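PDB 4HBS: putative hydrolase from Bacteroides ovatus, which is of unknown function but is probably a hydrolase, perhaps acting on glycosides, built on a five-bladed beta-propeller. Local coordinates for residues S78-I83 against Y129-H134; N91-R96 against G150-D155. All coordinates share one frame; numbering follows the deposited sequence.

Contact 1 (S78-I83 against Y129-H134); sequences SFYGVI and YQVRTH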
loop_
_atom_site.group_PDB
_atom_site.type_symbol
_atom_site.label_atom_id
_atom_site.label_comp_id
_atom_site.label_asym_id
_atom_site.label_seq_id
_atom_site.Cartn_x
_atom_site.Cartn_y
_atom_site.Cartn_z
ATOM N N SER A 78 -2.929 10.257 -7.315
ATOM C CA SER A 78 -1.578 10.530 -7.819
ATOM C C SER A 78 -1.543 11.676 -8.812
ATOM O O SER A 78 -2.466 11.821 -9.592
ATOM C CB SER A 78 -1.013 9.293 -8.512
ATOM O OG SER A 78 -0.829 8.207 -7.627
ATOM N N PHE A 79 -0.432 12.445 -8.821
ATOM C CA PHE A 79 -0.204 13.548 -9.752
ATOM C C PHE A 79 0.458 13.032 -11.029
ATOM O O PHE A 79 1.526 12.429 -10.970
ATOM C CB PHE A 79 0.695 14.634 -9.144
ATOM C CG PHE A 79 0.089 15.402 -8.008
ATOM C CD1 PHE A 79 -0.979 16.259 -8.219
ATOM C CD2 PHE A 79 0.616 15.311 -6.726
ATOM C CE1 PHE A 79 -1.550 16.968 -7.156
ATOM C CE2 PHE A 79 0.049 16.024 -5.667
ATOM C CZ PHE A 79 -1.033 16.846 -5.889
ATOM N N TYR A 80 -0.166 13.299 -12.173
ATOM C CA TYR A 80 0.342 12.957 -13.483
ATOM C C TYR A 80 0.487 14.238 -14.213
ATOM O O TYR A 80 -0.504 14.933 -14.369
ATOM C CB TYR A 80 -0.623 12.030 -14.194
ATOM C CG TYR A 80 -0.471 10.595 -13.774
ATOM C CD1 TYR A 80 -1.194 10.084 -12.705
ATOM C CD2 TYR A 80 0.391 9.737 -14.450
ATOM C CE1 TYR A 80 -1.070 8.750 -12.319
ATOM C CE2 TYR A 80 0.478 8.389 -14.115
ATOM C CZ TYR A 80 -0.241 7.900 -13.036
ATOM O OH TYR A 80 -0.102 6.593 -12.640
ATOM N N GLY A 81 1.708 14.599 -14.596
ATOM C CA GLY A 81 1.949 15.859 -15.274
ATOM C C GLY A 81 3.406 16.233 -15.381
ATOM O O GLY A 81 4.247 15.377 -15.658
ATOM N N VAL A 82 3.712 17.513 -15.128
ATOM C CA VAL A 82 5.040 18.095 -15.321
ATOM C C VAL A 82 5.662 18.641 -14.014
ATOM O O VAL A 82 4.998 19.359 -13.269
ATOM C CB VAL A 82 4.891 19.228 -16.387
ATOM C CG1 VAL A 82 6.081 20.178 -16.382
ATOM C CG2 VAL A 82 4.696 18.635 -17.774
ATOM N N ILE A 83 6.960 18.337 -13.784
ATOM C CA ILE A 83 7.736 18.881 -12.653
ATOM C C ILE A 83 8.761 19.820 -13.264
ATOM O O ILE A 83 9.511 19.412 -14.159
ATOM C CB ILE A 83 8.414 17.814 -11.777
ATOM C CG1 ILE A 83 7.412 16.785 -11.226
ATOM C CG2 ILE A 83 9.216 18.459 -10.678
ATOM C CD1 ILE A 83 6.382 17.311 -10.298
ATOM N N TYR A 129 0.870 14.901 -20.489
ATOM C CA TYR A 129 1.160 13.760 -19.634
ATOM C C TYR A 129 0.233 13.690 -18.412
ATOM O O TYR A 129 0.552 13.009 -17.439
ATOM C CB TYR A 129 2.643 13.711 -19.261
ATOM C CG TYR A 129 3.442 12.927 -20.281
ATOM C CD1 TYR A 129 3.891 13.524 -21.449
ATOM C CD2 TYR A 129 3.682 11.568 -20.111
ATOM C CE1 TYR A 129 4.612 12.804 -22.399
ATOM C CE2 TYR A 129 4.397 10.836 -21.053
ATOM C CZ TYR A 129 4.862 11.456 -22.199
ATOM O OH TYR A 129 5.576 10.744 -23.147
ATOM N N GLN A 130 -0.981 14.275 -18.535
ATOM C CA GLN A 130 -2.032 14.204 -17.522
ATOM C C GLN A 130 -2.807 12.911 -17.793
ATOM O O GLN A 130 -2.847 12.447 -18.936
ATOM C CB GLN A 130 -2.915 15.449 -17.573
ATOM C CG GLN A 130 -2.176 16.678 -17.053
ATOM C CD GLN A 130 -3.068 17.832 -16.730
ATOM O OE1 GLN A 130 -4.266 17.683 -16.505
ATOM N NE2 GLN A 130 -2.506 19.018 -16.715
ATOM N N VAL A 131 -3.323 12.273 -16.733
ATOM C CA VAL A 131 -3.962 10.964 -16.809
ATOM C C VAL A 131 -5.354 10.989 -16.189
ATOM O O VAL A 131 -5.659 11.872 -15.388
ATOM C CB VAL A 131 -3.011 9.977 -16.081
ATOM C CG1 VAL A 131 -3.664 8.631 -15.788
ATOM C CG2 VAL A 131 -1.721 9.797 -16.877
ATOM N N ARG A 132 -6.206 10.026 -16.605
ATOM C CA ARG A 132 -7.555 9.820 -16.078
ATOM C C ARG A 132 -7.557 8.650 -15.080
ATOM O O ARG A 132 -6.719 7.753 -15.190
ATOM C CB ARG A 132 -8.521 9.498 -17.211
ATOM C CG ARG A 132 -8.451 10.449 -18.372
ATOM C CD ARG A 132 -9.535 10.134 -19.363
ATOM N NE ARG A 132 -9.569 11.098 -20.463
ATOM C CZ ARG A 132 -8.784 11.073 -21.538
ATOM N NH1 ARG A 132 -7.862 10.127 -21.678
ATOM N NH2 ARG A 132 -8.914 11.996 -22.483
ATOM N N THR A 133 -8.518 8.639 -14.141
ATOM C CA THR A 133 -8.675 7.559 -13.151
ATOM C C THR A 133 -8.695 6.168 -13.873
ATOM O O THR A 133 -9.384 6.019 -14.890
ATOM C CB THR A 133 -9.980 7.782 -12.359
ATOM O OG1 THR A 133 -9.983 9.083 -11.769
ATOM C CG2 THR A 133 -10.212 6.725 -11.304
ATOM N N HIS A 134 -7.923 5.176 -13.366
ATOM C CA HIS A 134 -7.858 3.862 -13.996
ATOM C C HIS A 134 -9.209 3.148 -13.907
ATOM O O HIS A 134 -9.717 2.718 -14.945
ATOM C CB HIS A 134 -6.727 2.988 -13.400
ATOM C CG HIS A 134 -6.909 1.517 -13.613
ATOM N ND1 HIS A 134 -6.640 0.928 -14.828
ATOM C CD2 HIS A 134 -7.330 0.565 -12.752
ATOM C CE1 HIS A 134 -6.894 -0.359 -14.674
ATOM N NE2 HIS A 134 -7.321 -0.622 -13.441
#

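Contact 2 (N91-R96 against G150-D155); sequences NCSFPR and GEIDQD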
loop_
_atom_site.group_PDB
_atom_site.type_symbol
_atom_site.label_atom_id
_atom_site.label_comp_id
_atom_site.label_asym_id
_atom_site.label_seq_id
_atom_site.Cartn_x
_atom_site.Cartn_y
_atom_site.Cartn_z
ATOM N N ASN A 91 1.824 21.796 -13.989
ATOM C CA ASN A 91 0.494 21.355 -14.391
ATOM C C ASN A 91 0.327 19.840 -14.300
ATOM O O ASN A 91 0.978 19.116 -15.046
ATOM C CB ASN A 91 0.161 21.835 -15.807
ATOM C CG ASN A 91 0.042 23.337 -15.945
ATOM O OD1 ASN A 91 -0.226 24.067 -14.979
ATOM N ND2 ASN A 91 0.163 23.829 -17.170
ATOM N N CYS A 92 -0.581 19.368 -13.390
ATOM C CA CYS A 92 -0.848 17.943 -13.152
ATOM C C CYS A 92 -2.328 17.621 -13.065
ATOM O O CYS A 92 -3.148 18.459 -12.713
ATOM C CB CYS A 92 -0.144 17.474 -11.879
ATOM S SG CYS A 92 1.660 17.443 -11.988
ATOM N N SER A 93 -2.623 16.347 -13.287
ATOM C CA SER A 93 -3.923 15.710 -13.157
ATOM C C SER A 93 -3.902 15.032 -11.824
ATOM O O SER A 93 -2.819 14.685 -11.377
ATOM C CB SER A 93 -4.085 14.667 -14.251
ATOM O OG SER A 93 -5.395 14.658 -14.790
ATOM N N PHE A 94 -5.040 14.741 -11.209
ATOM C CA PHE A 94 -5.012 14.047 -9.928
ATOM C C PHE A 94 -5.959 12.829 -9.946
ATOM O O PHE A 94 -6.868 12.741 -9.099
ATOM C CB PHE A 94 -5.336 15.046 -8.790
ATOM C CG PHE A 94 -4.827 14.675 -7.406
ATOM C CD1 PHE A 94 -3.519 14.237 -7.219
ATOM C CD2 PHE A 94 -5.631 14.840 -6.282
ATOM C CE1 PHE A 94 -3.053 13.916 -5.954
ATOM C CE2 PHE A 94 -5.142 14.546 -5.007
ATOM C CZ PHE A 94 -3.853 14.115 -4.848
ATOM N N PRO A 95 -5.711 11.835 -10.865
ATOM C CA PRO A 95 -6.558 10.626 -10.917
ATOM C C PRO A 95 -6.732 9.925 -9.573
ATOM O O PRO A 95 -5.784 9.858 -8.800
ATOM C CB PRO A 95 -5.800 9.713 -11.900
ATOM C CG PRO A 95 -4.463 10.288 -12.023
ATOM C CD PRO A 95 -4.673 11.752 -11.904
ATOM N N ARG A 96 -7.927 9.365 -9.314
ATOM C CA ARG A 96 -8.197 8.685 -8.040
ATOM C C ARG A 96 -7.454 7.376 -7.892
ATOM O O ARG A 96 -7.230 6.950 -6.767
ATOM C CB ARG A 96 -9.707 8.504 -7.801
ATOM C CG ARG A 96 -10.481 9.829 -7.791
ATOM C CD ARG A 96 -9.738 10.998 -7.104
ATOM N NE ARG A 96 -10.629 11.890 -6.341
ATOM C CZ ARG A 96 -10.665 12.003 -5.011
ATOM N NH1 ARG A 96 -9.871 11.263 -4.251
ATOM N NH2 ARG A 96 -11.513 12.845 -4.431
ATOM N N GLY A 150 -10.779 15.129 -19.027
ATOM C CA GLY A 150 -9.828 15.057 -17.927
ATOM C C GLY A 150 -10.329 15.442 -16.551
ATOM O O GLY A 150 -9.519 15.462 -15.620
ATOM N N GLU A 151 -11.654 15.707 -16.370
ATOM C CA GLU A 151 -12.179 16.003 -15.029
ATOM C C GLU A 151 -12.087 14.704 -14.214
ATOM O O GLU A 151 -12.314 13.625 -14.769
ATOM C CB GLU A 151 -13.651 16.525 -15.044
ATOM C CG GLU A 151 -14.020 17.741 -15.915
ATOM C CD GLU A 151 -13.101 18.951 -15.986
ATOM O OE1 GLU A 151 -12.535 19.340 -14.939
ATOM O OE2 GLU A 151 -13.015 19.556 -17.082
ATOM N N ILE A 152 -11.696 14.790 -12.927
ATOM C CA ILE A 152 -11.572 13.614 -12.062
ATOM C C ILE A 152 -12.734 13.593 -11.040
ATOM O O ILE A 152 -13.134 14.642 -10.528
ATOM C CB ILE A 152 -10.204 13.612 -11.373
ATOM C CG1 ILE A 152 -9.034 13.667 -12.390
ATOM C CG2 ILE A 152 -10.079 12.426 -10.438
ATOM C CD1 ILE A 152 -8.963 12.629 -13.355
ATOM N N ASP A 153 -13.245 12.382 -10.736
ATOM C CA ASP A 153 -14.361 12.161 -9.800
ATOM C C ASP A 153 -14.005 12.497 -8.398
ATOM O O ASP A 153 -12.982 12.026 -7.900
ATOM C CB ASP A 153 -14.798 10.691 -9.798
ATOM C CG ASP A 153 -15.281 10.227 -11.128
ATOM O OD1 ASP A 153 -16.235 10.839 -11.656
ATOM O OD2 ASP A 153 -14.669 9.300 -11.680
ATOM N N GLN A 154 -14.874 13.262 -7.726
ATOM C CA GLN A 154 -14.672 13.632 -6.329
ATOM C C GLN A 154 -15.735 13.056 -5.429
ATOM O O GLN A 154 -15.568 13.156 -4.219
ATOM C CB GLN A 154 -14.646 15.159 -6.171
ATOM C CG GLN A 154 -13.705 15.877 -7.119
ATOM C CD GLN A 154 -12.286 15.431 -6.983
ATOM O OE1 GLN A 154 -11.747 14.757 -7.852
ATOM N NE2 GLN A 154 -11.646 15.780 -5.881
ATOM N N ASP A 155 -16.784 12.406 -5.994
ATOM C CA ASP A 155 -17.922 11.888 -5.233
ATOM C C ASP A 155 -17.699 10.448 -4.808
ATOM O O ASP A 155 -17.546 10.189 -3.607
ATOM C CB ASP A 155 -19.259 12.029 -6.020
ATOM C CG ASP A 155 -19.274 11.638 -7.508
ATOM O OD1 ASP A 155 -18.179 11.348 -8.070
ATOM O OD2 ASP A 155 -20.376 11.621 -8.107
#

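Contact 1 (S78-I83 against Y129-H134)
Y80 lays one face of its ring against the isopropyl group of V131. V131 CB sits over that face, 3.9 Å from the ring centroid and displaced toward the rim, which makes a CH-pi contact. V131 CG2 reaches across to the same ring and comes nearest at Y80 CD2. CG2 lies anti to the carbonyl carbon of its own residue, beside the backbone N, and this turns it to Y80 CG and CD2. Y129 O lies at the edge of the Y80 ring, near its plane, and 3.6 Å from Y80 CB. The backbones meet where Q130 CA points its hydrogen at Y80 O, a nearly straight CA-H...O contact with a C to O distance of 3.6 Å. Q130 CG approaches the same oxygen, while the amide end of Q130 runs on away from 78-83. The protein is a five-bladed beta-propeller. Here a corner at G81 separates strand 79-80, paired with strand 55-57, from strand 82-84, paired with strand 88-93. Y129 and Q130 pass the corner and lead into the short, weakly bonded strand 131-132, paired with 116-117, whose first residue lies over Y80. G81 N and Y129 O are 3.5 Å apart, but the angle is too poor for a hydrogen bond. Beyond the contact, the ring of W55 meets Y80 edge-to-face, and Y80 OH is hydrogen-bonded to S98 OG.

Contact 2 (N91-R96 against G150-D155)
R96, I152 and Q154 carry most of this contact, with R96 and I152 contributing far more than Q154. I152 aims its side chain at 91-96. Its CG2 lies 3.5 Å from F94 O and 3.6 Å from R96 CD, and is near the plane of the guanidinium at its edge. Its CD1, on the other branch, rests 4.0 Å from P95 CA. The R96 chain bends at chi2 (-39°), which sets CD beside I152 CG2, and again at chi3, which places NE near D153 O. R96 NE then donates a hydrogen bond to D153 O, with 2.8 Å between the two atoms. NE lies in the carbonyl plane of D153, but the oxygen is tilted well out of the guanidinium plane, and the N-H...O angle is a bent 132°. The Q154 side chain crosses that of R96 at about a right angle and brings its amide up to the guanidinium, the two planes 34° apart. The segment 150-155 is the loop between helix 144-148 and strand 156-165. G150, at positive phi, is the C-prime residue of the Schellman motif that ends the helix. Outside the contact, R96 NH1 forms a salt bridge with D77 OD2. The buried arginine is thus shared between a carboxylate and a main-chain carbonyl, which would probably help to stabilise its positive charge.

From the N terminus the chain passes through 78-83, turns back in the hairpin of strands 82-84 and 88-93, and runs through 91-96. Contact 1 closes a loop of 45 residues when 129-134 returns to 78-83. Contact 2 closes one of 53 residues when the loop after helix 144-148 reaches 91-96. The two loops cross, since 91-96 lies inside the first and 129-134 inside the second. Their centres are 8 Å apart. Probable hydrogen bonds join them from S93 N to Y80 O and from S93 OG to V131 O. F79 and F94 stack. Contact 1 ties strand 79-80 and its corner to 129-131; contact 2 ties the end of strand 88-93 and the residues after it to the loop leading into strand 156-165.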